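Local atomic coordinates of protein transport protein HOFQ (Aggregatibacter actinomycetemcomitans, PDB entry 2Y3M), a protein that is a secretin of the DNA-uptake machinery of competent bacteria, whose extra-membranous domains bind DNA and probably help pass it inward. Residues B[104-118]-B[140-153]. Residues are numbered along the deposited sequence; the frame is centred on the assembly and turned at random.
Sequences QLNTATIKLHFAKAS and FDDRSNLLLIQDEP. Unlike the reference sequence in segment 104-118: Asn106 (reference Thr).
Asn145 and the backbone from Leu112 to Ala117 meet where strand 106-111 runs antiparallel beside strand 146-151 in an αβ domain that probably shares the fold of type I KH domains. Beyond strand 146-151, Glu152 is the N-cap of helix 153-166, which packs over Ala108, Ile110 and Ile149, while Met121 of helix 117-125 covers Leu147.

Paired backbone bonds join Asn106 to Asp151, Ala108 to Ile149 and Ile110 to Leu147; in the last pair Ile110 N reaches Leu147 O in a nearly straight bond of 2.6 Å. On the helix-covered face small Ala108 lets its CB sit 3.9 Å from Ile149 CG2, and Ile110 lies side by side with Ile149. Beta-branched Thr107 and Thr109 suit the other, exposed face, where Thr107 CG2 meets Leu148 CD2 and Thr109 CG2 meets Leu146 CD2.

Asn145 closes the turn between strands 137-141 and 146-151 with a left-handed backbone, which asparagine tolerates well, and its O accepts Leu112 N. Its side chain crosses Leu112 at about a right angle, swinging from CB with chi1 at -146° to carry CG towards Ala115 O and Ala117 N. At the tip Asn145 ND2 donates a hydrogen bond to Ala115 O at 2.6 Å, nearly in the amide plane, and OD1 accepts one from Ala117 N at 2.8 Å. Because a carboxamide is both donor and acceptor, these two bonds hold its rotation and join the turn to the approach to helix 117-125.

Next to it, Asp142 meets the start of that helix, where its carboxylate suits N-H and O-H donors. Asp142 OD1 accepts Ser118 N at 2.9 Å, and OD2 accepts the Ser118 hydroxyl, each through its syn lone pair. Ala117 CB, a single methyl, fits among Asn145 OD1, Asp142 OD1 and the Phe140 ring, 3.9 Å from Phe140 CD2.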
ATOM      1  N   GLN B 104     -20.139   3.118 -39.481  1.00 80.11           N
ATOM      2  CA  GLN B 104     -19.440   1.843 -39.402  1.00 78.16           C
ATOM      3  C   GLN B 104     -18.057   2.010 -38.786  1.00 70.40           C
ATOM      4  O   GLN B 104     -17.255   2.824 -39.249  1.00 67.01           O
ATOM      5  CB  GLN B 104     -19.326   1.204 -40.793  1.00 81.34           C
ATOM      6  CG  GLN B 104     -18.464  -0.067 -40.856  1.00 80.19           C
ATOM      7  CD  GLN B 104     -19.039  -1.229 -40.059  1.00 84.20           C
ATOM      8  OE1 GLN B 104     -20.242  -1.497 -40.102  1.00 91.63           O
ATOM      9  NE2 GLN B 104     -18.176  -1.934 -39.336  1.00 80.29           N
ATOM     10  N   LEU B 105     -17.794   1.238 -37.736  1.00 68.41           N
ATOM     11  CA  LEU B 105     -16.465   1.165 -37.141  1.00 61.66           C
ATOM     12  C   LEU B 105     -15.857  -0.214 -37.386  1.00 61.13           C
ATOM     13  O   LEU B 105     -16.540  -1.234 -37.243  1.00 65.34           O
ATOM     14  CB  LEU B 105     -16.509   1.461 -35.636  1.00 60.09           C
ATOM     15  CG  LEU B 105     -16.979   2.832 -35.131  1.00 60.53           C
ATOM     16  CD1 LEU B 105     -16.842   2.903 -33.615  1.00 59.53           C
ATOM     17  CD2 LEU B 105     -16.233   3.994 -35.785  1.00 56.84           C
ATOM     18  N   ASN B 106     -14.581  -0.230 -37.769  1.00 56.36           N
ATOM     19  CA  ASN B 106     -13.817  -1.471 -37.887  1.00 55.54           C
ATOM     20  C   ASN B 106     -12.974  -1.734 -36.645  1.00 51.29           C
ATOM     21  O   ASN B 106     -12.637  -0.808 -35.913  1.00 47.93           O
ATOM     22  CB  ASN B 106     -12.926  -1.450 -39.131  1.00 54.49           C
ATOM     23  CG  ASN B 106     -13.692  -1.742 -40.409  1.00 60.14           C
ATOM     24  OD1 ASN B 106     -14.920  -1.868 -40.411  1.00 64.17           O
ATOM     25  ND2 ASN B 106     -12.965  -1.847 -41.509  1.00 60.26           N
ATOM     26  N   THR B 107     -12.638  -3.002 -36.426  1.00 52.28           N
ATOM     27  CA  THR B 107     -11.840  -3.430 -35.278  1.00 49.48           C
ATOM     28  C   THR B 107     -10.642  -4.254 -35.739  1.00 47.96           C
ATOM     29  O   THR B 107     -10.749  -5.031 -36.683  1.00 51.43           O
ATOM     30  CB  THR B 107     -12.696  -4.246 -34.282  1.00 53.31           C
ATOM     31  OG1 THR B 107     -13.759  -3.424 -33.794  1.00 55.19           O
ATOM     32  CG2 THR B 107     -11.869  -4.714 -33.097  1.00 51.49           C
ATOM     33  N   ALA B 108      -9.503  -4.073 -35.075  1.00 43.83           N
ATOM     34  CA  ALA B 108      -8.293  -4.824 -35.399  1.00 42.77           C
ATOM     35  C   ALA B 108      -7.433  -5.085 -34.168  1.00 40.29           C
ATOM     36  O   ALA B 108      -7.168  -4.183 -33.373  1.00 37.50           O
ATOM     37  CB  ALA B 108      -7.481  -4.107 -36.469  1.00 40.84           C
ATOM     38  N   THR B 109      -7.012  -6.333 -34.019  1.00 42.11           N
ATOM     39  CA  THR B 109      -6.074  -6.713 -32.983  1.00 40.51           C
ATOM     40  C   THR B 109      -4.697  -6.747 -33.612  1.00 38.72           C
ATOM     41  O   THR B 109      -4.483  -7.408 -34.624  1.00 40.86           O
ATOM     42  CB  THR B 109      -6.408  -8.097 -32.420  1.00 44.37           C
ATOM     43  OG1 THR B 109      -7.706  -8.062 -31.817  1.00 47.82           O
ATOM     44  CG2 THR B 109      -5.371  -8.534 -31.387  1.00 42.98           C
ATOM     45  N   ILE B 110      -3.763  -6.025 -33.017  1.00 38.96           N
ATOM     46  CA  ILE B 110      -2.396  -6.050 -33.500  1.00 37.90           C
ATOM     47  C   ILE B 110      -1.495  -6.656 -32.432  1.00 37.33           C
ATOM     48  O   ILE B 110      -1.444  -6.183 -31.296  1.00 36.54           O
ATOM     49  CB  ILE B 110      -1.938  -4.653 -33.980  1.00 36.32           C
ATOM     50  CG1 ILE B 110      -2.880  -4.169 -35.094  1.00 38.56           C
ATOM     51  CG2 ILE B 110      -0.513  -4.709 -34.507  1.00 36.35           C
ATOM     52  CD1 ILE B 110      -2.952  -2.676 -35.260  1.00 38.23           C
ATOM     53  N   LYS B 111      -0.823  -7.738 -32.803  1.00 38.91           N
ATOM     54  CA  LYS B 111       0.065  -8.449 -31.904  1.00 39.53           C
ATOM     55  C   LYS B 111       1.488  -8.017 -32.208  1.00 39.06           C
ATOM     56  O   LYS B 111       1.997  -8.276 -33.294  1.00 40.48           O
ATOM     57  CB  LYS B 111      -0.071  -9.958 -32.106  1.00 42.62           C
ATOM     58  CG  LYS B 111      -1.472 -10.494 -31.901  1.00 44.70           C
ATOM     59  CD  LYS B 111      -1.505 -11.993 -32.111  1.00 48.94           C
ATOM     60  CE  LYS B 111      -2.794 -12.604 -31.598  1.00 52.14           C
ATOM     61  NZ  LYS B 111      -2.733 -14.099 -31.653  1.00 57.31           N
ATOM     62  N   LEU B 112       2.134  -7.359 -31.253  1.00 38.08           N
ATOM     63  CA  LEU B 112       3.489  -6.866 -31.487  1.00 38.73           C
ATOM     64  C   LEU B 112       4.534  -7.950 -31.279  1.00 42.14           C
ATOM     65  O   LEU B 112       4.327  -8.876 -30.498  1.00 43.50           O
ATOM     66  CB  LEU B 112       3.776  -5.648 -30.619  1.00 37.40           C
ATOM     67  CG  LEU B 112       2.839  -4.470 -30.870  1.00 34.87           C
ATOM     68  CD1 LEU B 112       3.025  -3.448 -29.783  1.00 35.14           C
ATOM     69  CD2 LEU B 112       3.067  -3.851 -32.248  1.00 33.63           C
ATOM     70  N   HIS B 113       5.651  -7.830 -31.994  1.00 44.50           N
ATOM     71  CA  HIS B 113       6.709  -8.842 -31.958  1.00 48.78           C
ATOM     72  C   HIS B 113       8.049  -8.286 -31.479  1.00 51.51           C
ATOM     73  O   HIS B 113       8.894  -9.039 -30.991  1.00 55.65           O
ATOM     74  CB  HIS B 113       6.881  -9.491 -33.338  1.00 51.29           C
ATOM     75  CG  HIS B 113       5.700 -10.298 -33.783  1.00 50.73           C
ATOM     76  ND1 HIS B 113       5.600 -11.655 -33.568  1.00 53.65           N
ATOM     77  CD2 HIS B 113       4.568  -9.936 -34.434  1.00 48.53           C
ATOM     78  CE1 HIS B 113       4.456 -12.095 -34.064  1.00 53.11           C
ATOM     79  NE2 HIS B 113       3.814 -11.072 -34.597  1.00 49.89           N
ATOM     80  N   PHE B 114       8.251  -6.979 -31.631  1.00 49.95           N
ATOM     81  CA  PHE B 114       9.546  -6.375 -31.307  1.00 53.76           C
ATOM     82  C   PHE B 114       9.445  -5.132 -30.428  1.00 52.15           C
ATOM     83  O   PHE B 114      10.275  -4.925 -29.547  1.00 55.59           O
ATOM     84  CB  PHE B 114      10.345  -6.075 -32.581  1.00 56.92           C
ATOM     85  CG  PHE B 114      10.602  -7.288 -33.435  1.00 59.86           C
ATOM     86  CD1 PHE B 114      11.625  -8.180 -33.113  1.00 65.18           C
ATOM     87  CD2 PHE B 114       9.818  -7.544 -34.558  1.00 57.99           C
ATOM     88  CE1 PHE B 114      11.862  -9.306 -33.897  1.00 68.69           C
ATOM     89  CE2 PHE B 114      10.047  -8.669 -35.350  1.00 61.52           C
ATOM     90  CZ  PHE B 114      11.070  -9.550 -35.019  1.00 66.90           C
ATOM     91  N   ALA B 115       8.427  -4.313 -30.671  1.00 47.74           N
ATOM     92  CA  ALA B 115       8.217  -3.091 -29.903  1.00 46.53           C
ATOM     93  C   ALA B 115       7.313  -3.329 -28.692  1.00 44.57           C
ATOM     94  O   ALA B 115       6.581  -4.319 -28.644  1.00 43.41           O
ATOM     95  CB  ALA B 115       7.634  -1.998 -30.802  1.00 43.79           C
ATOM     96  N   LYS B 116       7.391  -2.426 -27.713  1.00 45.33           N
ATOM     97  CA  LYS B 116       6.412  -2.355 -26.628  1.00 43.98           C
ATOM     98  C   LYS B 116       5.214  -1.515 -27.069  1.00 39.98           C
ATOM     99  O   LYS B 116       5.387  -0.441 -27.660  1.00 39.17           O
ATOM    100  CB  LYS B 116       7.033  -1.728 -25.381  1.00 47.95           C
ATOM    101  CG  LYS B 116       7.607  -2.721 -24.384  1.00 53.08           C
ATOM    102  CD  LYS B 116       8.116  -2.011 -23.135  1.00 58.60           C
ATOM    103  CE  LYS B 116       9.500  -1.408 -23.350  1.00 63.50           C
ATOM    104  NZ  LYS B 116       9.931  -0.577 -22.188  1.00 69.48           N
ATOM    105  N   ALA B 117       4.010  -2.008 -26.772  1.00 38.09           N
ATOM    106  CA  ALA B 117       2.758  -1.315 -27.091  1.00 35.49           C
ATOM    107  C   ALA B 117       2.750   0.150 -26.631  1.00 36.01           C
ATOM    108  O   ALA B 117       2.359   1.036 -27.387  1.00 34.46           O
ATOM    109  CB  ALA B 117       1.566  -2.076 -26.512  1.00 35.37           C
ATOM    110  N   SER B 118       3.210   0.393 -25.404  1.00 39.07           N
ATOM    111  CA  SER B 118       3.256   1.744 -24.839  1.00 40.93           C
ATOM    112  C   SER B 118       4.218   2.667 -25.591  1.00 41.54           C
ATOM    113  O   SER B 118       3.924   3.847 -25.771  1.00 41.57           O
ATOM    114  CB  SER B 118       3.617   1.696 -23.357  1.00 45.03           C
ATOM    115  OG  SER B 118       4.852   1.032 -23.171  1.00 47.35           O
ATOM    116  N   PHE B 140      -4.676  -1.154 -25.100  1.00 35.40           N
ATOM    117  CA  PHE B 140      -3.393  -1.841 -25.251  1.00 35.52           C
ATOM    118  C   PHE B 140      -2.811  -2.301 -23.925  1.00 37.24           C
ATOM    119  O   PHE B 140      -3.241  -1.856 -22.862  1.00 37.96           O
ATOM    120  CB  PHE B 140      -2.385  -0.961 -25.999  1.00 33.48           C
ATOM    121  CG  PHE B 140      -2.006   0.304 -25.269  1.00 32.47           C
ATOM    122  CD1 PHE B 140      -2.847   1.423 -25.290  1.00 31.31           C
ATOM    123  CD2 PHE B 140      -0.793   0.387 -24.582  1.00 32.55           C
ATOM    124  CE1 PHE B 140      -2.493   2.602 -24.638  1.00 31.57           C
ATOM    125  CE2 PHE B 140      -0.424   1.560 -23.916  1.00 33.22           C
ATOM    126  CZ  PHE B 140      -1.276   2.674 -23.942  1.00 32.98           C
ATOM    127  N   ASP B 141      -1.815  -3.180 -24.002  1.00 38.51           N
ATOM    128  CA  ASP B 141      -1.245  -3.801 -22.821  1.00 40.79           C
ATOM    129  C   ASP B 141       0.173  -4.275 -23.117  1.00 41.58           C
ATOM    130  O   ASP B 141       0.385  -5.047 -24.044  1.00 42.69           O
ATOM    131  CB  ASP B 141      -2.122  -4.987 -22.415  1.00 43.84           C
ATOM    132  CG  ASP B 141      -1.907  -5.415 -20.990  1.00 46.99           C
ATOM    133  OD1 ASP B 141      -0.742  -5.509 -20.557  1.00 48.62           O
ATOM    134  OD2 ASP B 141      -2.914  -5.672 -20.300  1.00 50.42           O
ATOM    135  N   ASP B 142       1.137  -3.825 -22.321  1.00 42.08           N
ATOM    136  CA  ASP B 142       2.539  -4.239 -22.487  1.00 43.77           C
ATOM    137  C   ASP B 142       2.833  -5.693 -22.074  1.00 47.20           C
ATOM    138  O   ASP B 142       3.894  -6.234 -22.421  1.00 49.04           O
ATOM    139  CB  ASP B 142       3.475  -3.287 -21.732  1.00 43.85           C
ATOM    140  CG  ASP B 142       3.711  -1.980 -22.471  1.00 41.93           C
ATOM    141  OD1 ASP B 142       3.219  -1.821 -23.606  1.00 39.61           O
ATOM    142  OD2 ASP B 142       4.404  -1.106 -21.910  1.00 42.91           O
ATOM    143  N   ARG B 143       1.910  -6.312 -21.333  1.00 51.31           N
ATOM    144  CA  ARG B 143       2.083  -7.693 -20.863  1.00 52.68           C
ATOM    145  C   ARG B 143       1.932  -8.673 -22.017  1.00 49.80           C
ATOM    146  O   ARG B 143       2.882  -9.365 -22.384  1.00 49.56           O
ATOM    147  CB  ARG B 143       1.061  -8.053 -19.786  1.00 56.32           C
ATOM    148  CG  ARG B 143       1.165  -7.306 -18.484  1.00 62.13           C
ATOM    149  CD  ARG B 143       0.044  -7.776 -17.581  1.00 68.19           C
ATOM    150  NE  ARG B 143      -0.117  -6.946 -16.391  1.00 75.87           N
ATOM    151  CZ  ARG B 143      -0.886  -5.860 -16.321  1.00 77.92           C
ATOM    152  NH1 ARG B 143      -1.578  -5.444 -17.378  1.00 72.33           N
ATOM    153  NH2 ARG B 143      -0.958  -5.187 -15.179  1.00 85.90           N
ATOM    154  N   SER B 144       0.720  -8.734 -22.568  1.00 48.75           N
ATOM    155  CA  SER B 144       0.428  -9.540 -23.744  1.00 47.62           C
ATOM    156  C   SER B 144       0.944  -8.839 -24.996  1.00 45.09           C
ATOM    157  O   SER B 144       1.009  -9.433 -26.069  1.00 45.23           O
ATOM    158  CB  SER B 144      -1.075  -9.804 -23.852  1.00 48.90           C
ATOM    159  OG  SER B 144      -1.813  -8.598 -23.835  1.00 48.06           O
ATOM    160  N   ASN B 145       1.318  -7.572 -24.832  1.00 44.47           N
ATOM    161  CA  ASN B 145       1.839  -6.728 -25.903  1.00 43.52           C
ATOM    162  C   ASN B 145       0.913  -6.660 -27.122  1.00 42.22           C
ATOM    163  O   ASN B 145       1.361  -6.704 -28.266  1.00 42.67           O
ATOM    164  CB  ASN B 145       3.272  -7.129 -26.277  1.00 44.99           C
ATOM    165  CG  ASN B 145       4.118  -5.942 -26.696  1.00 46.15           C
ATOM    166  OD1 ASN B 145       3.831  -4.798 -26.339  1.00 46.20           O
ATOM    167  ND2 ASN B 145       5.172  -6.209 -27.454  1.00 47.70           N
ATOM    168  N   LEU B 146      -0.385  -6.559 -26.843  1.00 41.93           N
ATOM    169  CA  LEU B 146      -1.422  -6.438 -27.863  1.00 41.38           C
ATOM    170  C   LEU B 146      -1.853  -4.983 -27.996  1.00 39.82           C
ATOM    171  O   LEU B 146      -1.768  -4.220 -27.034  1.00 40.04           O
ATOM    172  CB  LEU B 146      -2.655  -7.272 -27.485  1.00 43.01           C
ATOM    173  CG  LEU B 146      -2.565  -8.788 -27.310  1.00 46.57           C
ATOM    174  CD1 LEU B 146      -3.793  -9.310 -26.579  1.00 50.28           C
ATOM    175  CD2 LEU B 146      -2.403  -9.503 -28.634  1.00 47.96           C
ATOM    176  N   LEU B 147      -2.315  -4.615 -29.189  1.00 39.14           N
ATOM    177  CA  LEU B 147      -2.985  -3.337 -29.427  1.00 38.03           C
ATOM    178  C   LEU B 147      -4.325  -3.635 -30.090  1.00 38.29           C
ATOM    179  O   LEU B 147      -4.387  -4.366 -31.081  1.00 39.66           O
ATOM    180  CB  LEU B 147      -2.153  -2.441 -30.347  1.00 37.91           C
ATOM    181  CG  LEU B 147      -1.063  -1.504 -29.821  1.00 39.60           C
ATOM    182  CD1 LEU B 147       0.010  -1.310 -30.880  1.00 42.51           C
ATOM    183  CD2 LEU B 147      -1.624  -0.162 -29.431  1.00 38.91           C
ATOM    184  N   LEU B 148      -5.394  -3.077 -29.536  1.00 38.27           N
ATOM    185  CA  LEU B 148      -6.733  -3.240 -30.091  1.00 39.41           C
ATOM    186  C   LEU B 148      -7.235  -1.864 -30.518  1.00 37.74           C
ATOM    187  O   LEU B 148      -7.334  -0.951 -29.694  1.00 37.68           O
ATOM    188  CB  LEU B 148      -7.666  -3.861 -29.045  1.00 42.30           C
ATOM    189  CG  LEU B 148      -9.053  -4.402 -29.428  1.00 47.10           C
ATOM    190  CD1 LEU B 148      -9.642  -5.241 -28.288  1.00 51.66           C
ATOM    191  CD2 LEU B 148     -10.042  -3.305 -29.832  1.00 47.77           C
ATOM    192  N   ILE B 149      -7.547  -1.716 -31.803  1.00 37.25           N
ATOM    193  CA  ILE B 149      -8.004  -0.437 -32.336  1.00 35.85           C
ATOM    194  C   ILE B 149      -9.431  -0.482 -32.888  1.00 37.18           C
ATOM    195  O   ILE B 149      -9.817  -1.430 -33.572  1.00 39.80           O
ATOM    196  CB  ILE B 149      -7.009   0.143 -33.392  1.00 35.25           C
ATOM    197  CG1 ILE B 149      -7.575   1.429 -34.015  1.00 34.25           C
ATOM    198  CG2 ILE B 149      -6.640  -0.907 -34.435  1.00 37.39           C
ATOM    199  CD1 ILE B 149      -6.617   2.170 -34.907  1.00 36.05           C
ATOM    200  N   GLN B 150     -10.211   0.548 -32.569  1.00 36.45           N
ATOM    201  CA  GLN B 150     -11.552   0.696 -33.123  1.00 38.01           C
ATOM    202  C   GLN B 150     -11.759   2.106 -33.662  1.00 36.27           C
ATOM    203  O   GLN B 150     -11.703   3.081 -32.909  1.00 35.59           O
ATOM    204  CB  GLN B 150     -12.624   0.368 -32.082  1.00 40.76           C
ATOM    205  CG  GLN B 150     -14.041   0.473 -32.635  1.00 44.03           C
ATOM    206  CD  GLN B 150     -15.122   0.171 -31.612  1.00 49.16           C
ATOM    207  OE1 GLN B 150     -15.145   0.734 -30.517  1.00 50.10           O
ATOM    208  NE2 GLN B 150     -16.038  -0.709 -31.977  1.00 54.27           N
ATOM    209  N   ASP B 151     -12.004   2.204 -34.965  1.00 36.56           N
ATOM    210  CA  ASP B 151     -12.228   3.493 -35.612  1.00 35.50           C
ATOM    211  C   ASP B 151     -12.868   3.308 -36.987  1.00 37.51           C
ATOM    212  O   ASP B 151     -13.105   2.178 -37.419  1.00 40.38           O
ATOM    213  CB  ASP B 151     -10.903   4.263 -35.738  1.00 33.76           C
ATOM    214  CG  ASP B 151     -11.097   5.767 -35.727  1.00 33.66           C
ATOM    215  OD1 ASP B 151     -12.261   6.219 -35.783  1.00 34.84           O
ATOM    216  OD2 ASP B 151     -10.090   6.504 -35.651  1.00 33.52           O
ATOM    217  N   GLU B 152     -13.151   4.420 -37.665  1.00 51.49           N
ATOM    218  CA  GLU B 152     -13.561   4.400 -39.071  1.00 50.11           C
ATOM    219  C   GLU B 152     -12.575   3.545 -39.881  1.00 44.84           C
ATOM    220  O   GLU B 152     -11.395   3.491 -39.546  1.00 42.42           O
ATOM    221  CB  GLU B 152     -13.606   5.822 -39.634  1.00 53.40           C
ATOM    222  CG  GLU B 152     -14.495   6.799 -38.873  1.00 61.58           C
ATOM    223  CD  GLU B 152     -14.286   8.246 -39.314  1.00 68.18           C
ATOM    224  OE1 GLU B 152     -13.438   8.497 -40.203  1.00 66.27           O
ATOM    225  OE2 GLU B 152     -14.969   9.140 -38.771  1.00 76.42           O
ATOM    226  N   PRO B 153     -13.058   2.859 -40.934  1.00 44.92           N
ATOM    227  CA  PRO B 153     -12.219   1.851 -41.596  1.00 42.62           C
ATOM    228  C   PRO B 153     -10.862   2.342 -42.134  1.00 39.99           C
ATOM    229  O   PRO B 153      -9.856   1.646 -41.987  1.00 38.24           O
ATOM    230  CB  PRO B 153     -13.115   1.316 -42.728  1.00 46.48           C
ATOM    231  CG  PRO B 153     -14.289   2.236 -42.790  1.00 49.92           C
ATOM    232  CD  PRO B 153     -14.443   2.824 -41.433  1.00 49.27           C
TER
HETATM  233  O   HOH W   1     -10.338  -0.980 -41.793  1.00 34.12           O